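Local coordinates for protein glutathione S-transferase (Bombyx mori, PDB 5ZFG) that probably transfers glutathione to electrophilic compounds, as glutathione S-transferases do, and metabolises the insecticide diazinon, at residues L3-V17 against Y45-D59. Residues are numbered along the deposited sequence; the frame is centred on the assembly and turned at random. Where two conformers were deposited one is given.
Sequences LKLYAVSDGPPSLSV and YALMNPQKEIPVLDD
Tyr6 lays its phenol ring beneath the end of Met48, whose methyl CE sits 3.5 Å from the ring centroid and almost on the ring normal (6° off it). The bend at chi3 of Met48 (-65°) folds this methyl over the ring, while SD lies obliquely on its CE2 side, a Met-aromatic contact. Val56 lies alongside, its CG1 packed 3.6 Å from Tyr6 CB. Water 1 bridges Tyr6 OH and Asp58 OD2 at the far end of the ring, while Asp58 OD1 accepts from Gly61 N.

Underneath, strands 3-7 and 56-59 run antiparallel, and two hydrogen-bonded pairs, Lys4 with Asp58 and Tyr6 with Val56, hold them together; the bond from Asp58 N to Lys4 O is nearly straight (178°). On the sheet face turned from Tyr6, Leu3 CD1 pushes between Leu57 CD1 and Asp59 CB, 3.6 Å and 3.5 Å away.

Beyond the strands, Pro55, preceded by a cis peptide, fills the hollow between Leu5, Pro13, Ser14 and Val17, with CD 3.8 Å from Pro13 CB. Ile54 CG2 nestles against the backbone of Ala7, 3.5 Å from its CA. Ser14 OG accepts from Val8 N, and water 2 bridges it to Ile54 O. This cis-proline loop beside the start of the first helix is a hallmark of the thioredoxin-like GST N-terminal domain, where it commonly borders the glutathione site.

Strand 29-32 continues the sheet beyond strand 3-7, helix 67-78 packs on Leu57, Pro13 and Val17, and Gln51 reaches His97 and Tyr142 of the second subunit.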
# COMPACT_ATOMS: atom_id res chain seq x y z
N LEU B 3 -20.15 -13.37 4.73
CA LEU B 3 -19.14 -12.39 4.38
C LEU B 3 -19.72 -11.36 3.41
O LEU B 3 -20.30 -11.73 2.39
CB LEU B 3 -17.94 -13.09 3.76
CG LEU B 3 -16.68 -12.35 3.35
CD1 LEU B 3 -16.09 -11.65 4.55
CD2 LEU B 3 -15.68 -13.33 2.80
N LYS B 4 -19.56 -10.08 3.72
CA LYS B 4 -20.23 -9.01 2.98
C LYS B 4 -19.20 -8.06 2.40
O LYS B 4 -18.32 -7.59 3.12
CB LYS B 4 -21.20 -8.25 3.89
CG LYS B 4 -22.35 -9.13 4.44
CD LYS B 4 -23.34 -8.28 5.22
CE LYS B 4 -24.24 -9.14 6.09
NZ LYS B 4 -25.36 -8.33 6.63
N LEU B 5 -19.33 -7.76 1.11
CA LEU B 5 -18.45 -6.80 0.44
C LEU B 5 -19.26 -5.61 -0.05
O LEU B 5 -20.14 -5.76 -0.90
CB LEU B 5 -17.72 -7.44 -0.74
CG LEU B 5 -16.77 -6.50 -1.47
CD1 LEU B 5 -15.54 -6.21 -0.60
CD2 LEU B 5 -16.34 -7.11 -2.81
N TYR B 6 -18.91 -4.42 0.44
CA TYR B 6 -19.47 -3.17 -0.05
C TYR B 6 -18.57 -2.64 -1.16
O TYR B 6 -17.40 -2.33 -0.93
CB TYR B 6 -19.60 -2.17 1.10
CG TYR B 6 -20.58 -2.65 2.15
CD1 TYR B 6 -21.89 -2.20 2.15
CD2 TYR B 6 -20.21 -3.60 3.10
CE1 TYR B 6 -22.80 -2.65 3.10
CE2 TYR B 6 -21.11 -4.06 4.06
CZ TYR B 6 -22.41 -3.57 4.05
OH TYR B 6 -23.33 -4.03 4.98
N ALA B 7 -19.11 -2.56 -2.38
CA ALA B 7 -18.31 -2.34 -3.58
C ALA B 7 -19.06 -1.41 -4.53
O ALA B 7 -20.25 -1.15 -4.35
CB ALA B 7 -18.00 -3.67 -4.28
N VAL B 8 -18.35 -0.92 -5.56
CA VAL B 8 -18.96 -0.13 -6.62
C VAL B 8 -18.65 -0.78 -7.96
O VAL B 8 -17.54 -1.29 -8.18
CB VAL B 8 -18.50 1.35 -6.56
CG1 VAL B 8 -17.04 1.53 -7.00
CG2 VAL B 8 -19.43 2.23 -7.39
N SER B 9 -19.63 -0.75 -8.87
CA SER B 9 -19.61 -1.54 -10.10
C SER B 9 -18.52 -1.15 -11.08
O SER B 9 -18.16 -1.97 -11.94
CB SER B 9 -20.96 -1.43 -10.79
OG SER B 9 -21.18 -0.08 -11.19
N ASP B 10 -17.98 0.07 -11.00
CA ASP B 10 -17.00 0.53 -11.96
C ASP B 10 -15.65 0.85 -11.31
O ASP B 10 -14.83 1.54 -11.92
CB ASP B 10 -17.53 1.75 -12.72
CG ASP B 10 -17.89 2.92 -11.80
OD1 ASP B 10 -17.79 2.79 -10.55
OD2 ASP B 10 -18.28 3.97 -12.34
N GLY B 11 -15.40 0.36 -10.10
CA GLY B 11 -14.21 0.74 -9.36
C GLY B 11 -13.18 -0.36 -9.30
O GLY B 11 -13.42 -1.43 -8.75
N PRO B 12 -12.00 -0.12 -9.87
CA PRO B 12 -10.97 -1.17 -9.96
C PRO B 12 -10.64 -1.82 -8.62
O PRO B 12 -10.45 -3.05 -8.58
CB PRO B 12 -9.76 -0.42 -10.55
CG PRO B 12 -10.44 0.59 -11.47
CD PRO B 12 -11.66 1.05 -10.71
N PRO B 13 -10.57 -1.08 -7.49
CA PRO B 13 -10.28 -1.77 -6.22
C PRO B 13 -11.37 -2.76 -5.81
O PRO B 13 -11.07 -3.85 -5.29
CB PRO B 13 -10.16 -0.61 -5.21
CG PRO B 13 -9.82 0.58 -6.03
CD PRO B 13 -10.64 0.39 -7.29
N SER B 14 -12.62 -2.39 -6.07
CA SER B 14 -13.74 -3.30 -5.83
C SER B 14 -13.64 -4.54 -6.72
O SER B 14 -13.85 -5.67 -6.26
CB SER B 14 -15.07 -2.58 -6.08
OG SER B 14 -15.40 -1.60 -5.11
N LEU B 15 -13.36 -4.33 -8.03
CA LEU B 15 -13.27 -5.45 -8.96
C LEU B 15 -12.20 -6.43 -8.53
O LEU B 15 -12.39 -7.65 -8.61
CB LEU B 15 -12.99 -4.97 -10.38
CG LEU B 15 -13.91 -3.86 -10.91
CD1 LEU B 15 -13.31 -3.24 -12.17
CD2 LEU B 15 -15.29 -4.40 -11.21
N SER B 16 -11.07 -5.91 -8.04
CA SER B 16 -9.96 -6.79 -7.67
C SER B 16 -10.35 -7.70 -6.51
O SER B 16 -10.00 -8.88 -6.50
CB SER B 16 -8.73 -5.95 -7.30
OG SER B 16 -8.30 -5.16 -8.39
N VAL B 17 -11.05 -7.15 -5.52
CA VAL B 17 -11.46 -7.96 -4.39
C VAL B 17 -12.47 -9.01 -4.84
O VAL B 17 -12.40 -10.18 -4.43
CB VAL B 17 -12.02 -7.09 -3.25
CG1 VAL B 17 -12.60 -7.97 -2.13
CG2 VAL B 17 -10.92 -6.17 -2.64
N TYR B 45 -22.10 4.07 6.96
CA TYR B 45 -20.97 3.53 6.19
C TYR B 45 -19.66 3.79 6.91
O TYR B 45 -18.78 2.92 6.93
CB TYR B 45 -20.94 4.13 4.78
CG TYR B 45 -19.96 3.42 3.86
CD1 TYR B 45 -20.36 2.34 3.08
CD2 TYR B 45 -18.63 3.84 3.77
CE1 TYR B 45 -19.46 1.69 2.24
CE2 TYR B 45 -17.74 3.20 2.92
CZ TYR B 45 -18.15 2.12 2.17
OH TYR B 45 -17.26 1.49 1.32
N ALA B 46 -19.52 4.97 7.52
CA ALA B 46 -18.30 5.28 8.25
C ALA B 46 -18.12 4.39 9.49
O ALA B 46 -16.98 4.22 9.95
CB ALA B 46 -18.28 6.76 8.64
N LEU B 47 -19.20 3.83 10.05
CA LEU B 47 -19.03 2.81 11.08
C LEU B 47 -18.17 1.66 10.60
O LEU B 47 -17.43 1.05 11.39
CB LEU B 47 -20.39 2.26 11.52
CG LEU B 47 -21.20 3.00 12.57
CD1 LEU B 47 -22.54 2.30 12.74
CD2 LEU B 47 -20.44 3.05 13.89
N MET B 48 -18.26 1.33 9.31
CA MET B 48 -17.46 0.26 8.73
C MET B 48 -16.11 0.76 8.24
O MET B 48 -15.09 0.11 8.47
CB MET B 48 -18.23 -0.40 7.59
CG MET B 48 -19.50 -1.13 8.00
SD MET B 48 -20.22 -2.05 6.62
CE MET B 48 -20.68 -0.70 5.52
N ASN B 49 -16.09 1.91 7.56
CA ASN B 49 -14.87 2.47 7.00
C ASN B 49 -14.82 3.96 7.28
O ASN B 49 -15.36 4.77 6.51
CB ASN B 49 -14.77 2.22 5.49
CG ASN B 49 -13.45 2.70 4.95
OD1 ASN B 49 -12.55 3.00 5.73
ND2 ASN B 49 -13.31 2.77 3.63
N PRO B 50 -14.14 4.37 8.35
CA PRO B 50 -14.03 5.82 8.64
C PRO B 50 -13.35 6.61 7.54
O PRO B 50 -13.46 7.84 7.52
CB PRO B 50 -13.22 5.85 9.95
CG PRO B 50 -12.48 4.57 9.97
CD PRO B 50 -13.39 3.55 9.32
N GLN B 51 -12.66 5.95 6.60
CA GLN B 51 -12.06 6.63 5.47
C GLN B 51 -13.07 6.99 4.37
O GLN B 51 -12.72 7.75 3.47
CB GLN B 51 -10.93 5.77 4.88
CG GLN B 51 -9.78 5.49 5.85
CD GLN B 51 -8.89 4.32 5.40
OE1 GLN B 51 -8.83 3.28 6.05
NE2 GLN B 51 -8.21 4.49 4.25
N LYS B 52 -14.30 6.44 4.43
CA LYS B 52 -15.37 6.81 3.49
C LYS B 52 -15.03 6.44 2.06
O LYS B 52 -15.38 7.15 1.11
CB LYS B 52 -15.69 8.31 3.56
CG LYS B 52 -15.88 8.88 4.94
CD LYS B 52 -16.45 10.30 4.81
CE LYS B 52 -17.10 10.78 6.09
NZ LYS B 52 -18.24 9.91 6.51
N GLU B 53 -14.32 5.33 1.87
CA GLU B 53 -13.95 4.89 0.54
C GLU B 53 -14.50 3.49 0.31
O GLU B 53 -14.87 2.79 1.25
CB GLU B 53 -12.43 4.92 0.34
CG GLU B 53 -11.84 6.33 0.50
CD GLU B 53 -10.33 6.33 0.71
OE1 GLU B 53 -9.76 5.27 1.05
OE2 GLU B 53 -9.72 7.41 0.54
N ILE B 54 -14.52 3.11 -0.96
CA ILE B 54 -15.05 1.82 -1.40
C ILE B 54 -13.90 1.04 -2.02
O ILE B 54 -13.17 1.60 -2.84
CB ILE B 54 -16.18 2.05 -2.42
CG1 ILE B 54 -17.15 3.13 -1.92
CG2 ILE B 54 -16.89 0.77 -2.79
CD1 ILE B 54 -18.02 3.71 -3.02
N PRO B 55 -13.72 -0.27 -1.74
CA PRO B 55 -14.62 -1.15 -0.97
C PRO B 55 -14.36 -1.24 0.53
O PRO B 55 -13.34 -0.76 1.04
CB PRO B 55 -14.37 -2.51 -1.63
CG PRO B 55 -12.90 -2.48 -1.94
CD PRO B 55 -12.66 -1.06 -2.42
N VAL B 56 -15.28 -1.90 1.24
CA VAL B 56 -15.04 -2.32 2.62
C VAL B 56 -15.65 -3.71 2.80
O VAL B 56 -16.69 -4.02 2.22
CB VAL B 56 -15.59 -1.30 3.65
CG1 VAL B 56 -17.12 -1.12 3.54
CG2 VAL B 56 -15.18 -1.67 5.07
N LEU B 57 -14.95 -4.56 3.55
CA LEU B 57 -15.39 -5.93 3.84
C LEU B 57 -15.95 -6.00 5.25
O LEU B 57 -15.39 -5.42 6.18
CB LEU B 57 -14.21 -6.89 3.70
CG LEU B 57 -14.48 -8.39 3.78
CD1 LEU B 57 -15.05 -8.92 2.47
CD2 LEU B 57 -13.18 -9.14 4.15
N ASP B 58 -17.05 -6.73 5.40
CA ASP B 58 -17.60 -7.06 6.71
C ASP B 58 -17.56 -8.58 6.86
O ASP B 58 -18.34 -9.29 6.22
CB ASP B 58 -19.02 -6.52 6.86
CG ASP B 58 -19.71 -6.99 8.15
OD1 ASP B 58 -19.07 -7.68 8.98
OD2 ASP B 58 -20.90 -6.67 8.32
N ASP B 59 -16.64 -9.07 7.68
CA ASP B 59 -16.48 -10.50 7.95
C ASP B 59 -16.97 -10.74 9.37
O ASP B 59 -16.22 -10.60 10.34
CB ASP B 59 -15.03 -10.97 7.77
CG ASP B 59 -14.91 -12.49 7.72
OD1 ASP B 59 -15.96 -13.18 7.82
OD2 ASP B 59 -13.79 -13.02 7.56
O HOH W 1 -22.70 -5.04 7.37
O HOH W 2 -13.84 0.68 -5.42